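Local coordinates for protein glutamate--tRNA ligase (Methanothermobacter thermautotrophicus, PDB 3AII) that probably attaches glutamate to tRNA, first activating the amino acid with ATP as glutamyl-adenylate and then transferring it to the acceptor end of the tRNA, at residues A[279-292]-A[306-320]. Sequence-based numbering, arbitrary orientation.
Sequences AVDDHLLGVTHVLR and LYRHLGWEPPEFIHY
The imidazole of His-283 lies flat on the five-membered ring of Trp-312, a face-to-face stack with centroids 3.4 Å apart and planes only 8° from parallel. With CG anti to the backbone N (chi1 171°), the histidine swings off helix 279-284 over the centre of the indole, whose opposite face is covered by CB of Leu-310. At the imidazole's edge, ND1 bonds a water that donates to Glu-313 O, so the ring is tied to the same loop it stacks on.

One turn earlier, Ala-279 CB fits between Leu-306 CD1 and Tyr-307 CE2. The phenol reaches on toward Asp-282: OH stands 3.4 Å from Asp-282 CB, and a water lying in the ring plane joins it to OD2. That carboxylate is held more firmly by salt bridges to Arg-134 and Arg-100.

Beyond the helices the two segments run parallel as strands 289-291 and 316-318. Val-290 reaches strand 316-318 through both its polar backbone atoms, its N giving a nearly straight bond to Glu-316 O (2.8 Å) and its O receiving Ile-318 N, so the two bonds straddle Phe-317. On one face, Val-290 sends CG2 against Pro-315 CG, while its CB lies beside Phe-317 CD1 at 3.9 Å. The other face carries His-289, with CD2 against Glu-316 CB, and Leu-291, whose CD1 meets Ile-318 CG2 and the edge of the Tyr-320 ring. Tyr-320 turns its face over the carbonyl of Arg-292, which accepts its N-H. Farther out, His-319 brings the NE2 edge of its ring over the face of the Arg-292 guanidinium, the planes 76° apart, a contact whose angles do not make a hydrogen bond.

Two parallel strands joined through helix 299-310 form a right-handed beta-alpha-beta crossover, the repeating element of the Rossmann-like nucleotide-binding fold that builds class I synthetase catalytic domains.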
ATOM      1  N   ALA A 279      11.804  10.694  19.074  1.00 15.24           N
ATOM      2  CA  ALA A 279      11.837  11.972  19.782  1.00 15.94           C
ATOM      3  C   ALA A 279      13.091  12.762  19.457  1.00 15.93           C
ATOM      4  O   ALA A 279      13.027  13.957  19.180  1.00 18.79           O
ATOM      5  CB  ALA A 279      11.738  11.751  21.292  1.00 17.89           C
ATOM      6  N   VAL A 280      14.246  12.104  19.506  1.00 14.19           N
ATOM      7  CA  VAL A 280      15.497  12.783  19.195  1.00 14.82           C
ATOM      8  C   VAL A 280      15.477  13.347  17.760  1.00 16.26           C
ATOM      9  O   VAL A 280      15.868  14.505  17.516  1.00 17.36           O
ATOM     10  CB  VAL A 280      16.719  11.845  19.409  1.00 16.14           C
ATOM     11  CG1 VAL A 280      17.990  12.481  18.839  1.00 18.11           C
ATOM     12  CG2 VAL A 280      16.917  11.552  20.906  1.00 16.30           C
ATOM     13  N   ASP A 281      15.019  12.536  16.814  1.00 15.02           N
ATOM     14  CA  ASP A 281      15.021  12.954  15.413  1.00 11.75           C
ATOM     15  C   ASP A 281      13.956  14.002  15.124  1.00 16.68           C
ATOM     16  O   ASP A 281      14.215  14.948  14.380  1.00 16.93           O
ATOM     17  CB  ASP A 281      14.879  11.755  14.494  1.00 12.29           C
ATOM     18  CG  ASP A 281      16.151  10.928  14.445  1.00 13.95           C
ATOM     19  OD1 ASP A 281      17.192  11.401  14.962  1.00 16.39           O
ATOM     20  OD2 ASP A 281      16.091   9.809  13.904  1.00 16.21           O
ATOM     21  N   ASP A 282      12.780  13.863  15.723  1.00 15.04           N
ATOM     22  CA  ASP A 282      11.757  14.896  15.540  1.00 16.22           C
ATOM     23  C   ASP A 282      12.302  16.237  16.024  1.00 21.43           C
ATOM     24  O   ASP A 282      12.102  17.270  15.383  1.00 17.12           O
ATOM     25  CB  ASP A 282      10.458  14.543  16.280  1.00 14.67           C
ATOM     26  CG  ASP A 282       9.591  13.553  15.522  1.00 19.58           C
ATOM     27  OD1 ASP A 282       9.845  13.306  14.322  1.00 17.15           O
ATOM     28  OD2 ASP A 282       8.637  13.019  16.127  1.00 19.14           O
ATOM     29  N   HIS A 283      13.001  16.236  17.153  1.00 14.56           N
ATOM     30  CA  HIS A 283      13.521  17.498  17.667  1.00 15.56           C
ATOM     31  C   HIS A 283      14.631  18.035  16.793  1.00 18.69           C
ATOM     32  O   HIS A 283      14.613  19.198  16.404  1.00 16.68           O
ATOM     33  CB  HIS A 283      14.054  17.363  19.092  1.00 15.92           C
ATOM     34  CG  HIS A 283      14.776  18.583  19.564  1.00 18.75           C
ATOM     35  ND1 HIS A 283      14.119  19.732  19.948  1.00 24.51           N
ATOM     36  CD2 HIS A 283      16.099  18.847  19.682  1.00 19.15           C
ATOM     37  CE1 HIS A 283      15.008  20.650  20.293  1.00 21.67           C
ATOM     38  NE2 HIS A 283      16.216  20.133  20.152  1.00 22.29           N
ATOM     39  N   LEU A 284      15.612  17.195  16.481  1.00 14.34           N
ATOM     40  CA  LEU A 284      16.787  17.712  15.773  1.00 15.70           C
ATOM     41  C   LEU A 284      16.487  18.131  14.342  1.00 18.10           C
ATOM     42  O   LEU A 284      17.141  19.050  13.817  1.00 20.98           O
ATOM     43  CB  LEU A 284      17.956  16.717  15.799  1.00 16.01           C
ATOM     44  CG  LEU A 284      18.582  16.448  17.167  1.00 17.49           C
ATOM     45  CD1 LEU A 284      19.585  15.289  17.050  1.00 20.33           C
ATOM     46  CD2 LEU A 284      19.257  17.702  17.713  1.00 20.74           C
ATOM     47  N   LEU A 285      15.513  17.476  13.717  1.00 16.07           N
ATOM     48  CA  LEU A 285      15.148  17.787  12.337  1.00 15.58           C
ATOM     49  C   LEU A 285      14.144  18.918  12.277  1.00 17.54           C
ATOM     50  O   LEU A 285      13.758  19.337  11.192  1.00 19.62           O
ATOM     51  CB  LEU A 285      14.563  16.552  11.647  1.00 15.24           C
ATOM     52  CG  LEU A 285      15.586  15.419  11.551  1.00 18.02           C
ATOM     53  CD1 LEU A 285      14.906  14.146  11.066  1.00 18.85           C
ATOM     54  CD2 LEU A 285      16.729  15.805  10.621  1.00 30.04           C
ATOM     55  N   GLY A 286      13.714  19.394  13.440  1.00 16.33           N
ATOM     56  CA  GLY A 286      12.744  20.484  13.497  1.00 21.02           C
ATOM     57  C   GLY A 286      11.293  20.170  13.146  1.00 18.34           C
ATOM     58  O   GLY A 286      10.554  21.066  12.724  1.00 20.31           O
ATOM     59  N   VAL A 287      10.863  18.921  13.312  1.00 13.86           N
ATOM     60  CA  VAL A 287       9.464  18.561  13.058  1.00 14.17           C
ATOM     61  C   VAL A 287       8.540  19.343  13.998  1.00 16.62           C
ATOM     62  O   VAL A 287       8.789  19.411  15.213  1.00 19.03           O
ATOM     63  CB  VAL A 287       9.248  17.060  13.265  1.00 16.03           C
ATOM     64  CG1 VAL A 287       7.766  16.716  13.253  1.00 17.76           C
ATOM     65  CG2 VAL A 287      10.009  16.300  12.174  1.00 18.31           C
ATOM     66  N   THR A 288       7.498  19.956  13.438  1.00 15.40           N
ATOM     67  CA  THR A 288       6.597  20.808  14.227  1.00 19.50           C
ATOM     68  C   THR A 288       5.272  20.130  14.531  1.00 21.59           C
ATOM     69  O   THR A 288       4.629  20.427  15.541  1.00 23.70           O
ATOM     70  CB  THR A 288       6.297  22.128  13.493  1.00 20.99           C
ATOM     71  OG1 THR A 288       5.664  21.844  12.230  1.00 20.51           O
ATOM     72  CG2 THR A 288       7.581  22.906  13.257  1.00 24.13           C
ATOM     73  N   HIS A 289       4.868  19.214  13.656  1.00 16.95           N
ATOM     74  CA  HIS A 289       3.592  18.526  13.770  1.00 17.24           C
ATOM     75  C   HIS A 289       3.799  17.074  13.430  1.00 21.54           C
ATOM     76  O   HIS A 289       4.311  16.738  12.353  1.00 18.15           O
ATOM     77  CB  HIS A 289       2.567  19.141  12.826  1.00 21.91           C
ATOM     78  CG  HIS A 289       2.207  20.552  13.170  1.00 18.47           C
ATOM     79  ND1 HIS A 289       2.993  21.626  12.819  1.00 21.37           N
ATOM     80  CD2 HIS A 289       1.147  21.065  13.841  1.00 25.40           C
ATOM     81  CE1 HIS A 289       2.438  22.740  13.264  1.00 28.93           C
ATOM     82  NE2 HIS A 289       1.311  22.427  13.881  1.00 25.01           N
ATOM     83  N   VAL A 290       3.420  16.217  14.366  1.00 20.43           N
ATOM     84  CA  VAL A 290       3.503  14.783  14.189  1.00 18.82           C
ATOM     85  C   VAL A 290       2.118  14.217  13.893  1.00 27.18           C
ATOM     86  O   VAL A 290       1.222  14.262  14.735  1.00 29.39           O
ATOM     87  CB  VAL A 290       4.088  14.113  15.444  1.00 17.01           C
ATOM     88  CG1 VAL A 290       3.938  12.597  15.356  1.00 25.11           C
ATOM     89  CG2 VAL A 290       5.548  14.533  15.643  1.00 24.61           C
ATOM     90  N   LEU A 291       1.953  13.682  12.683  1.00 25.61           N
ATOM     91  CA  LEU A 291       0.662  13.215  12.207  1.00 27.54           C
ATOM     92  C   LEU A 291       0.775  11.753  11.819  1.00 43.56           C
ATOM     93  O   LEU A 291       1.445  11.420  10.841  1.00 35.93           O
ATOM     94  CB  LEU A 291       0.240  14.040  10.990  1.00 28.14           C
ATOM     95  CG  LEU A 291      -1.083  13.713  10.307  1.00 34.50           C
ATOM     96  CD1 LEU A 291      -2.217  13.809  11.311  1.00 38.25           C
ATOM     97  CD2 LEU A 291      -1.305  14.658   9.136  1.00 42.49           C
ATOM     98  N   ARG A 292       0.135  10.877  12.588  1.00 33.57           N
ATOM     99  CA  ARG A 292       0.129   9.451  12.269  1.00 30.83           C
ATOM    100  C   ARG A 292      -1.167   8.769  12.712  1.00 37.50           C
ATOM    101  O   ARG A 292      -1.956   9.347  13.461  1.00 33.88           O
ATOM    102  CB  ARG A 292       1.331   8.756  12.916  1.00 31.27           C
ATOM    103  CG  ARG A 292       1.251   8.706  14.437  1.00 33.98           C
ATOM    104  CD  ARG A 292       2.581   8.320  15.060  1.00 53.69           C
ATOM    105  NE  ARG A 292       2.845   9.061  16.293  1.00 73.16           N
ATOM    106  CZ  ARG A 292       2.540   8.630  17.515  1.00 65.92           C
ATOM    107  NH1 ARG A 292       1.950   7.452  17.680  1.00 65.63           N
ATOM    108  NH2 ARG A 292       2.824   9.379  18.573  1.00 59.92           N
ATOM    109  N   LEU A 306      11.108  12.451  27.569  1.00 20.24           N
ATOM    110  CA  LEU A 306      12.393  12.723  26.940  0.51 20.69           C
ATOM    111  C   LEU A 306      12.545  14.199  26.650  1.00 15.87           C
ATOM    112  O   LEU A 306      13.565  14.803  26.985  1.00 20.64           O
ATOM    113  CB  LEU A 306      12.511  11.967  25.619  0.51 20.30           C
ATOM    114  CG  LEU A 306      12.806  10.479  25.670  0.51 20.88           C
ATOM    115  CD1 LEU A 306      12.784   9.936  24.252  0.51 12.92           C
ATOM    116  CD2 LEU A 306      14.154  10.233  26.313  0.51 24.24           C
ATOM    117  N   TYR A 307      11.520  14.777  26.020  1.00 18.58           N
ATOM    118  CA  TYR A 307      11.518  16.200  25.693  1.00 18.07           C
ATOM    119  C   TYR A 307      11.688  16.995  26.983  1.00 19.53           C
ATOM    120  O   TYR A 307      12.491  17.908  27.062  1.00 22.35           O
ATOM    121  CB  TYR A 307      10.214  16.610  25.004  1.00 19.54           C
ATOM    122  CG  TYR A 307      10.092  16.208  23.545  1.00 18.52           C
ATOM    123  CD1 TYR A 307      10.669  16.984  22.545  1.00 19.92           C
ATOM    124  CD2 TYR A 307       9.396  15.065  23.180  1.00 17.69           C
ATOM    125  CE1 TYR A 307      10.544  16.633  21.204  1.00 19.21           C
ATOM    126  CE2 TYR A 307       9.271  14.692  21.827  1.00 21.02           C
ATOM    127  CZ  TYR A 307       9.855  15.487  20.858  1.00 19.66           C
ATOM    128  OH  TYR A 307       9.734  15.143  19.530  1.00 22.38           O
ATOM    129  N   ARG A 308      10.922  16.611  27.995  1.00 20.54           N
ATOM    130  CA  ARG A 308      11.013  17.211  29.326  0.55 22.54           C
ATOM    131  C   ARG A 308      12.438  17.229  29.871  1.00 25.34           C
ATOM    132  O   ARG A 308      12.989  18.285  30.240  1.00 22.76           O
ATOM    133  CB  ARG A 308      10.136  16.421  30.300  0.55 24.60           C
ATOM    134  CG  ARG A 308       8.662  16.748  30.262  0.55 37.14           C
ATOM    135  CD  ARG A 308       7.965  16.049  31.416  0.55 36.86           C
ATOM    136  NE  ARG A 308       8.816  16.004  32.604  0.55 27.80           N
ATOM    137  CZ  ARG A 308       8.471  15.414  33.744  0.55 37.22           C
ATOM    138  NH1 ARG A 308       9.305  15.414  34.775  0.55 48.85           N
ATOM    139  NH2 ARG A 308       7.289  14.829  33.851  0.55 23.59           N
ATOM    140  N   HIS A 309      13.036  16.045  29.942  1.00 21.82           N
ATOM    141  CA  HIS A 309      14.360  15.891  30.519  1.00 20.80           C
ATOM    142  C   HIS A 309      15.436  16.638  29.765  1.00 29.21           C
ATOM    143  O   HIS A 309      16.383  17.128  30.370  1.00 24.92           O
ATOM    144  CB  HIS A 309      14.746  14.412  30.608  1.00 22.63           C
ATOM    145  CG  HIS A 309      14.066  13.678  31.714  1.00 28.11           C
ATOM    146  ND1 HIS A 309      13.951  14.198  32.987  1.00 40.07           N
ATOM    147  CD2 HIS A 309      13.491  12.454  31.753  1.00 22.45           C
ATOM    148  CE1 HIS A 309      13.322  13.330  33.758  1.00 49.27           C
ATOM    149  NE2 HIS A 309      13.037  12.262  33.036  1.00 28.51           N
ATOM    150  N   LEU A 310      15.288  16.723  28.447  1.00 18.83           N
ATOM    151  CA  LEU A 310      16.290  17.386  27.615  1.00 21.24           C
ATOM    152  C   LEU A 310      16.039  18.894  27.468  1.00 21.63           C
ATOM    153  O   LEU A 310      16.854  19.618  26.881  1.00 27.64           O
ATOM    154  CB  LEU A 310      16.370  16.691  26.253  1.00 21.32           C
ATOM    155  CG  LEU A 310      16.997  15.288  26.309  1.00 24.79           C
ATOM    156  CD1 LEU A 310      16.702  14.487  25.030  1.00 21.35           C
ATOM    157  CD2 LEU A 310      18.497  15.363  26.572  1.00 29.88           C
ATOM    158  N   GLY A 311      14.917  19.360  28.002  1.00 21.99           N
ATOM    159  CA  GLY A 311      14.568  20.772  27.934  1.00 25.36           C
ATOM    160  C   GLY A 311      14.105  21.196  26.551  1.00 33.81           C
ATOM    161  O   GLY A 311      14.410  22.294  26.086  1.00 29.79           O
ATOM    162  N   TRP A 312      13.362  20.314  25.893  1.00 21.31           N
ATOM    163  CA  TRP A 312      12.890  20.546  24.532  1.00 22.72           C
ATOM    164  C   TRP A 312      11.379  20.699  24.498  1.00 23.94           C
ATOM    165  O   TRP A 312      10.655  20.006  25.216  1.00 29.78           O
ATOM    166  CB  TRP A 312      13.243  19.350  23.649  1.00 22.23           C
ATOM    167  CG  TRP A 312      14.707  19.102  23.421  1.00 20.69           C
ATOM    168  CD1 TRP A 312      15.757  19.945  23.669  1.00 25.04           C
ATOM    169  CD2 TRP A 312      15.269  17.921  22.849  1.00 18.38           C
ATOM    170  NE1 TRP A 312      16.940  19.349  23.289  1.00 22.82           N
ATOM    171  CE2 TRP A 312      16.664  18.104  22.788  1.00 21.60           C
ATOM    172  CE3 TRP A 312      14.721  16.725  22.376  1.00 23.23           C
ATOM    173  CZ2 TRP A 312      17.517  17.134  22.274  1.00 24.49           C
ATOM    174  CZ3 TRP A 312      15.568  15.762  21.878  1.00 21.77           C
ATOM    175  CH2 TRP A 312      16.953  15.972  21.832  1.00 19.85           C
ATOM    176  N   GLU A 313      10.891  21.587  23.645  1.00 26.96           N
ATOM    177  CA  GLU A 313       9.454  21.695  23.441  1.00 27.87           C
ATOM    178  C   GLU A 313       9.007  20.656  22.426  1.00 31.40           C
ATOM    179  O   GLU A 313       9.544  20.595  21.320  1.00 31.36           O
ATOM    180  CB  GLU A 313       9.090  23.092  22.947  1.00 41.46           C
ATOM    181  CG  GLU A 313       7.599  23.328  22.814  1.00 54.84           C
ATOM    182  CD  GLU A 313       7.276  24.750  22.417  1.00 69.58           C
ATOM    183  OE1 GLU A 313       8.222  25.511  22.118  1.00 68.98           O
ATOM    184  OE2 GLU A 313       6.079  25.108  22.405  1.00 90.17           O
ATOM    185  N   PRO A 314       8.005  19.848  22.786  1.00 25.43           N
ATOM    186  CA  PRO A 314       7.545  18.790  21.886  1.00 22.19           C
ATOM    187  C   PRO A 314       6.790  19.373  20.699  1.00 23.21           C
ATOM    188  O   PRO A 314       6.275  20.490  20.773  1.00 25.00           O
ATOM    189  CB  PRO A 314       6.588  17.960  22.753  1.00 31.93           C
ATOM    190  CG  PRO A 314       6.514  18.661  24.092  1.00 31.07           C
ATOM    191  CD  PRO A 314       7.120  20.013  23.950  1.00 31.77           C
ATOM    192  N   PRO A 315       6.716  18.617  19.601  1.00 22.78           N
ATOM    193  CA  PRO A 315       5.879  19.035  18.467  1.00 17.68           C
ATOM    194  C   PRO A 315       4.396  18.862  18.784  1.00 21.88           C
ATOM    195  O   PRO A 315       4.041  18.147  19.723  1.00 28.32           O
ATOM    196  CB  PRO A 315       6.293  18.062  17.362  1.00 20.34           C
ATOM    197  CG  PRO A 315       6.740  16.829  18.096  1.00 25.73           C
ATOM    198  CD  PRO A 315       7.355  17.305  19.382  1.00 27.88           C
ATOM    199  N   GLU A 316       3.526  19.511  18.015  1.00 23.11           N
ATOM    200  CA  GLU A 316       2.110  19.192  18.102  1.00 26.37           C
ATOM    201  C   GLU A 316       1.917  17.728  17.728  1.00 39.80           C
ATOM    202  O   GLU A 316       2.570  17.224  16.814  1.00 24.66           O
ATOM    203  CB  GLU A 316       1.283  20.098  17.185  1.00 27.85           C
ATOM    204  CG  GLU A 316       1.353  21.569  17.568  1.00 42.09           C
ATOM    205  CD  GLU A 316       0.671  21.864  18.895  1.00 37.13           C
ATOM    206  OE1 GLU A 316      -0.298  21.153  19.241  1.00 46.07           O
ATOM    207  OE2 GLU A 316       1.100  22.812  19.585  1.00 59.25           O
ATOM    208  N   PHE A 317       1.043  17.038  18.455  1.00 34.62           N
ATOM    209  CA  PHE A 317       0.747  15.634  18.177  1.00 38.11           C
ATOM    210  C   PHE A 317      -0.687  15.491  17.693  1.00 52.43           C
ATOM    211  O   PHE A 317      -1.624  15.894  18.379  1.00 42.43           O
ATOM    212  CB  PHE A 317       0.962  14.766  19.421  1.00 53.77           C
ATOM    213  CG  PHE A 317       2.408  14.475  19.726  1.00 50.62           C
ATOM    214  CD1 PHE A 317       3.061  13.417  19.111  1.00 43.67           C
ATOM    215  CD2 PHE A 317       3.108  15.250  20.644  1.00 42.81           C
ATOM    216  CE1 PHE A 317       4.391  13.144  19.395  1.00 47.05           C
ATOM    217  CE2 PHE A 317       4.431  14.981  20.934  1.00 38.58           C
ATOM    218  CZ  PHE A 317       5.078  13.926  20.310  1.00 42.03           C
ATOM    219  N   ILE A 318      -0.853  14.913  16.507  1.00 42.10           N
ATOM    220  CA  ILE A 318      -2.175  14.731  15.922  1.00 39.72           C
ATOM    221  C   ILE A 318      -2.369  13.276  15.518  1.00 41.48           C
ATOM    222  O   ILE A 318      -1.691  12.774  14.621  1.00 47.56           O
ATOM    223  CB  ILE A 318      -2.373  15.654  14.714  1.00 37.36           C
ATOM    224  CG1 ILE A 318      -2.152  17.108  15.138  1.00 54.20           C
ATOM    225  CG2 ILE A 318      -3.764  15.466  14.120  1.00 36.90           C
ATOM    226  CD1 ILE A 318      -1.901  18.054  13.999  1.00 53.05           C
ATOM    227  N   HIS A 319      -3.286  12.598  16.200  1.00 36.95           N
ATOM    228  CA  HIS A 319      -3.502  11.171  15.997  1.00 25.82           C
ATOM    229  C   HIS A 319      -4.868  10.932  15.360  1.00 31.06           C
ATOM    230  O   HIS A 319      -5.874  11.483  15.808  1.00 44.98           O
ATOM    231  CB  HIS A 319      -3.423  10.426  17.331  1.00 49.05           C
ATOM    232  CG  HIS A 319      -2.030  10.241  17.845  1.00 62.84           C
ATOM    233  ND1 HIS A 319      -1.219  11.297  18.204  1.00 82.31           N
ATOM    234  CD2 HIS A 319      -1.308   9.118  18.078  1.00 61.90           C
ATOM    235  CE1 HIS A 319      -0.055  10.835  18.625  1.00 62.75           C
ATOM    236  NE2 HIS A 319      -0.085   9.515  18.560  1.00 72.20           N
ATOM    237  N   TYR A 320      -4.898  10.117  14.314  1.00 32.14           N
ATOM    238  CA  TYR A 320      -6.160   9.829  13.640  1.00 29.13           C
ATOM    239  C   TYR A 320      -6.531   8.353  13.729  1.00 45.52           C
ATOM    240  O   TYR A 320      -5.678   7.493  13.970  1.00 35.64           O
ATOM    241  CB  TYR A 320      -6.122  10.302  12.185  1.00 34.83           C
ATOM    242  CG  TYR A 320      -4.959   9.771  11.380  1.00 30.02           C
ATOM    243  CD1 TYR A 320      -3.883  10.592  11.055  1.00 40.59           C
ATOM    244  CD2 TYR A 320      -4.935   8.455  10.938  1.00 34.73           C
ATOM    245  CE1 TYR A 320      -2.821  10.115  10.305  1.00 29.85           C
ATOM    246  CE2 TYR A 320      -3.873   7.966  10.196  1.00 36.03           C
ATOM    247  CZ  TYR A 320      -2.820   8.803   9.884  1.00 43.47           C
ATOM    248  OH  TYR A 320      -1.767   8.324   9.145  1.00 39.77           O
TER
HETATM  249  O   HOH W   1       8.095  13.159  18.757  1.00 24.54           O
HETATM  250  O   HOH W   2      11.040  19.465  19.544  1.00 27.20           O